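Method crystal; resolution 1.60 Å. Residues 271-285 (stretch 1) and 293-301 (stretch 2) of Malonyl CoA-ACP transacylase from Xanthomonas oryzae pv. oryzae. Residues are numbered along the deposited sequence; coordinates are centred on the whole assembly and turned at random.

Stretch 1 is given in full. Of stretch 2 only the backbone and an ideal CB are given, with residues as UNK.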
# COMPACT_ATOMS: atom_id res chain seq x y z
N ILE A 271 -11.59 7.69 14.64
CA ILE A 271 -10.56 6.69 14.85
C ILE A 271 -9.44 7.20 15.77
O ILE A 271 -8.90 8.29 15.55
CB ILE A 271 -9.96 6.22 13.49
CG1 ILE A 271 -11.06 5.64 12.58
CG2 ILE A 271 -8.82 5.22 13.71
CD1 ILE A 271 -11.78 4.44 13.17
N THR A 272 -9.11 6.40 16.79
CA THR A 272 -8.03 6.68 17.74
C THR A 272 -7.00 5.54 17.80
O THR A 272 -5.92 5.70 18.37
CB THR A 272 -8.57 6.89 19.18
OG1 THR A 272 -9.13 5.67 19.66
CG2 THR A 272 -9.63 7.98 19.21
N ARG A 273 -7.35 4.39 17.23
CA ARG A 273 -6.49 3.21 17.27
C ARG A 273 -6.37 2.65 15.86
O ARG A 273 -7.38 2.47 15.21
CB ARG A 273 -7.08 2.12 18.17
CG ARG A 273 -7.32 2.52 19.63
CD ARG A 273 -8.23 1.49 20.30
NE ARG A 273 -8.15 1.53 21.76
CZ ARG A 273 -8.77 0.68 22.57
NH1 ARG A 273 -9.54 -0.29 22.09
NH2 ARG A 273 -8.63 0.80 23.89
N ILE A 274 -5.15 2.39 15.42
CA ILE A 274 -4.94 1.85 14.07
C ILE A 274 -3.99 0.66 14.11
O ILE A 274 -2.86 0.77 14.61
CB ILE A 274 -4.42 2.93 13.08
CG1 ILE A 274 -5.36 4.14 13.03
CG2 ILE A 274 -4.24 2.34 11.67
CD1 ILE A 274 -4.89 5.29 12.15
N ALA A 275 -4.44 -0.47 13.60
CA ALA A 275 -3.56 -1.63 13.46
C ALA A 275 -2.98 -1.66 12.07
O ALA A 275 -3.71 -1.50 11.09
CB ALA A 275 -4.31 -2.90 13.73
N GLU A 276 -1.67 -1.92 11.98
CA GLU A 276 -1.04 -2.17 10.69
C GLU A 276 -1.10 -3.68 10.44
O GLU A 276 -0.38 -4.47 11.08
CB GLU A 276 0.40 -1.63 10.66
CG GLU A 276 1.07 -1.81 9.28
CD GLU A 276 2.32 -0.97 9.10
OE1 GLU A 276 2.82 -0.41 10.10
OE2 GLU A 276 2.78 -0.82 7.95
N CYS A 277 -1.97 -4.08 9.51
CA CYS A 277 -2.32 -5.48 9.34
C CYS A 277 -1.54 -6.09 8.19
O CYS A 277 -2.03 -6.18 7.06
CB CYS A 277 -3.83 -5.60 9.11
SG CYS A 277 -4.43 -7.28 9.16
N GLY A 278 -0.31 -6.51 8.47
CA GLY A 278 0.57 -7.05 7.44
C GLY A 278 2.01 -6.84 7.89
O GLY A 278 2.25 -6.39 9.00
N PRO A 279 2.98 -7.14 7.01
CA PRO A 279 4.39 -7.08 7.40
C PRO A 279 4.93 -5.67 7.59
O PRO A 279 4.42 -4.72 7.00
CB PRO A 279 5.10 -7.79 6.24
CG PRO A 279 4.24 -7.57 5.10
CD PRO A 279 2.81 -7.59 5.62
N GLY A 280 5.99 -5.57 8.39
CA GLY A 280 6.69 -4.30 8.60
C GLY A 280 5.98 -3.37 9.57
O GLY A 280 4.96 -3.71 10.18
N LYS A 281 6.54 -2.18 9.71
CA LYS A 281 5.99 -1.16 10.56
C LYS A 281 6.00 0.20 9.87
O LYS A 281 5.96 1.26 10.52
CB LYS A 281 6.76 -1.11 11.90
CG LYS A 281 8.26 -0.83 11.73
CD LYS A 281 9.03 -0.91 13.05
CE LYS A 281 10.48 -0.47 12.83
NZ LYS A 281 11.32 -0.55 14.06
N VAL A 282 6.04 0.20 8.54
CA VAL A 282 6.15 1.43 7.79
C VAL A 282 4.96 2.38 7.97
O VAL A 282 5.14 3.57 8.24
CB VAL A 282 6.40 1.15 6.28
CG1 VAL A 282 6.59 2.47 5.52
CG2 VAL A 282 7.62 0.23 6.12
N LEU A 283 3.75 1.86 7.81
CA LEU A 283 2.59 2.73 7.95
C LEU A 283 2.45 3.24 9.37
O LEU A 283 2.06 4.40 9.56
CB LEU A 283 1.30 2.05 7.50
CG LEU A 283 1.34 1.59 6.04
CD1 LEU A 283 -0.07 1.08 5.69
CD2 LEU A 283 1.74 2.70 5.07
N SER A 284 2.77 2.39 10.34
CA SER A 284 2.71 2.81 11.74
C SER A 284 3.63 4.02 11.97
O SER A 284 3.25 4.96 12.66
CB SER A 284 3.08 1.66 12.69
OG SER A 284 2.14 0.60 12.61
N GLY A 285 4.82 3.99 11.35
CA GLY A 285 5.76 5.13 11.44
C GLY A 285 5.20 6.41 10.83
O GLY A 285 5.29 7.50 11.42
N UNK A 293 -1.40 11.70 18.33
CA UNK A 293 -2.35 11.18 19.32
C UNK A 293 -2.86 9.77 19.00
O UNK A 293 -3.36 9.09 19.88
CB UNK A 293 -3.54 12.13 19.43
N UNK A 294 -2.75 9.34 17.75
CA UNK A 294 -3.25 8.02 17.38
C UNK A 294 -2.41 6.88 17.95
O UNK A 294 -1.18 6.98 18.00
CB UNK A 294 -3.30 7.90 15.86
N UNK A 295 -3.08 5.82 18.38
CA UNK A 295 -2.44 4.62 18.91
C UNK A 295 -2.23 3.66 17.74
O UNK A 295 -3.13 2.89 17.40
CB UNK A 295 -3.28 3.98 20.02
N UNK A 296 -1.05 3.74 17.12
CA UNK A 296 -0.73 2.95 15.94
C UNK A 296 0.15 1.75 16.28
O UNK A 296 1.26 1.91 16.81
CB UNK A 296 -0.04 3.83 14.90
N UNK A 297 -0.32 0.55 15.96
CA UNK A 297 0.39 -0.67 16.33
C UNK A 297 0.56 -1.65 15.17
O UNK A 297 -0.44 -2.02 14.55
CB UNK A 297 -0.35 -1.36 17.48
N UNK A 298 1.79 -2.09 14.90
CA UNK A 298 1.99 -3.18 13.91
C UNK A 298 1.50 -4.53 14.44
O UNK A 298 1.50 -4.76 15.66
CB UNK A 298 3.47 -3.29 13.53
N UNK A 299 1.11 -5.42 13.52
CA UNK A 299 0.70 -6.78 13.86
C UNK A 299 1.59 -7.85 13.23
O UNK A 299 1.28 -9.04 13.29
CB UNK A 299 -0.75 -7.00 13.43
N UNK A 300 2.72 -7.44 12.66
CA UNK A 300 3.57 -8.31 11.82
C UNK A 300 4.27 -9.48 12.53
O UNK A 300 4.73 -10.40 11.86
CB UNK A 300 4.65 -7.45 11.16
N UNK A 301 4.35 -9.45 13.85
CA UNK A 301 5.20 -10.38 14.61
C UNK A 301 4.43 -10.88 15.83
O UNK A 301 3.52 -10.19 16.30
CB UNK A 301 6.51 -9.71 15.04

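The backbone of 295-298 is a strand parallel to 273-276; as in any strand, its side chains alternate between the two faces of the sheet.

Position 293 has nothing of stretch 1 within 5.5 Å of its ideal CB. Many side chains would suit. It is Ser 293, which makes no contact here.

At position 294 CA-to-CB points sideways, with the CD1 of Ile 274 4.8 Å from the ideal CB. A branched apolar side chain could fill the space there. It is Leu 294. Its CD1 lies 3.9 Å from Ile 274 CD1, and its CD2 packs 3.3 Å from Ile 271 O.

Position 295 shares its face with Arg 273. The backbone N donates to Thr 272 O (2.8 Å), and the backbone O accepts from Ile 274 N (2.9 Å). An acid would suit the nearby guanidinium, and a polar side chain could serve too. It is Asp 295. Water 1 links the two side chains: it accepts from Arg 273 NE (3.0 Å) and donates to Asp 295 OD2 (2.7 Å).

Position 296 shares its face with Ile 274. The ideal CB is 4.1 Å from Ser 284 O and 4.2 Å from Ile 274 O. A small side chain fits easily. It is Ala 296, whose CB is 4.4 Å from Ser 284 CB.

Position 297 is on the face of Ala 275, whose small side chain offers little to grip. A long side chain could extend past it. The backbone N donates to Ile 274 O and the O accepts from Glu 276 N, both at 2.9 Å. It is Arg 297. Its end leads away from stretch 1, and its NE makes a weak salt-bridge hydrogen bond to Asp 295 OD1 (3.4 Å).

Position 298 is on the face of Glu 276. Phi is -71°, and its N is not hydrogen-bonded to stretch 1, so proline is possible, as are other compact apolar residues. It is Pro 298. Its CD is 3.7 Å from Ser 284 OG.

At position 299 the N donates to Glu 276 O (3.0 Å). CB points sideways, near Ala 275 and Cys 277, so a medium apolar side chain suits. It is Leu 299, with CD1 3.7 Å from Ala 275 CB.

At position 300 CB points toward the 278-280 turn, 3.4 Å from Gly 278 O. This close fit favours a small residue. It is Ala 300.

At position 301 CA-to-CB points sideways, far from stretch 1, so many side chains would suit. It is Thr 301, an N-cap residue whose side chain caps a backbone N just past the stretch.

Stretch 2 (293-301) SLDARPLAT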
# COMPACT_ATOMS: atom_id res chain seq x y z
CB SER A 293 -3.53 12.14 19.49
OG SER A 293 -4.35 12.17 18.34
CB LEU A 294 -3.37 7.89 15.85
CG LEU A 294 -4.23 8.94 15.15
CD1 LEU A 294 -4.19 8.78 13.64
CD2 LEU A 294 -5.68 8.92 15.67
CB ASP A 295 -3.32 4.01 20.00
CG ASP A 295 -2.74 2.74 20.63
OD1 ASP A 295 -1.64 2.27 20.26
OD2 ASP A 295 -3.42 2.18 21.52
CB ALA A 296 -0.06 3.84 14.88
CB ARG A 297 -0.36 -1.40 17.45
CG ARG A 297 -0.38 -0.68 18.77
CD ARG A 297 -1.08 -1.57 19.78
NE ARG A 297 -1.03 -0.99 21.12
CZ ARG A 297 -0.30 -1.47 22.13
NH1 ARG A 297 0.49 -2.54 21.98
NH2 ARG A 297 -0.35 -0.85 23.30
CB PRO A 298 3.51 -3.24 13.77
CG PRO A 298 4.02 -2.74 15.08
CD PRO A 298 3.08 -1.64 15.45
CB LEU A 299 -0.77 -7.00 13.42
CG LEU A 299 -1.86 -6.03 13.86
CD1 LEU A 299 -3.21 -6.42 13.24
CD2 LEU A 299 -1.96 -6.00 15.39
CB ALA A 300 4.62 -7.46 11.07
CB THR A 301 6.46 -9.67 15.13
OG1 THR A 301 6.06 -8.66 16.06
CG2 THR A 301 7.26 -9.02 14.01
O HOH W 1 -5.71 2.92 22.77
O HOH W 2 2.71 -4.73 11.00
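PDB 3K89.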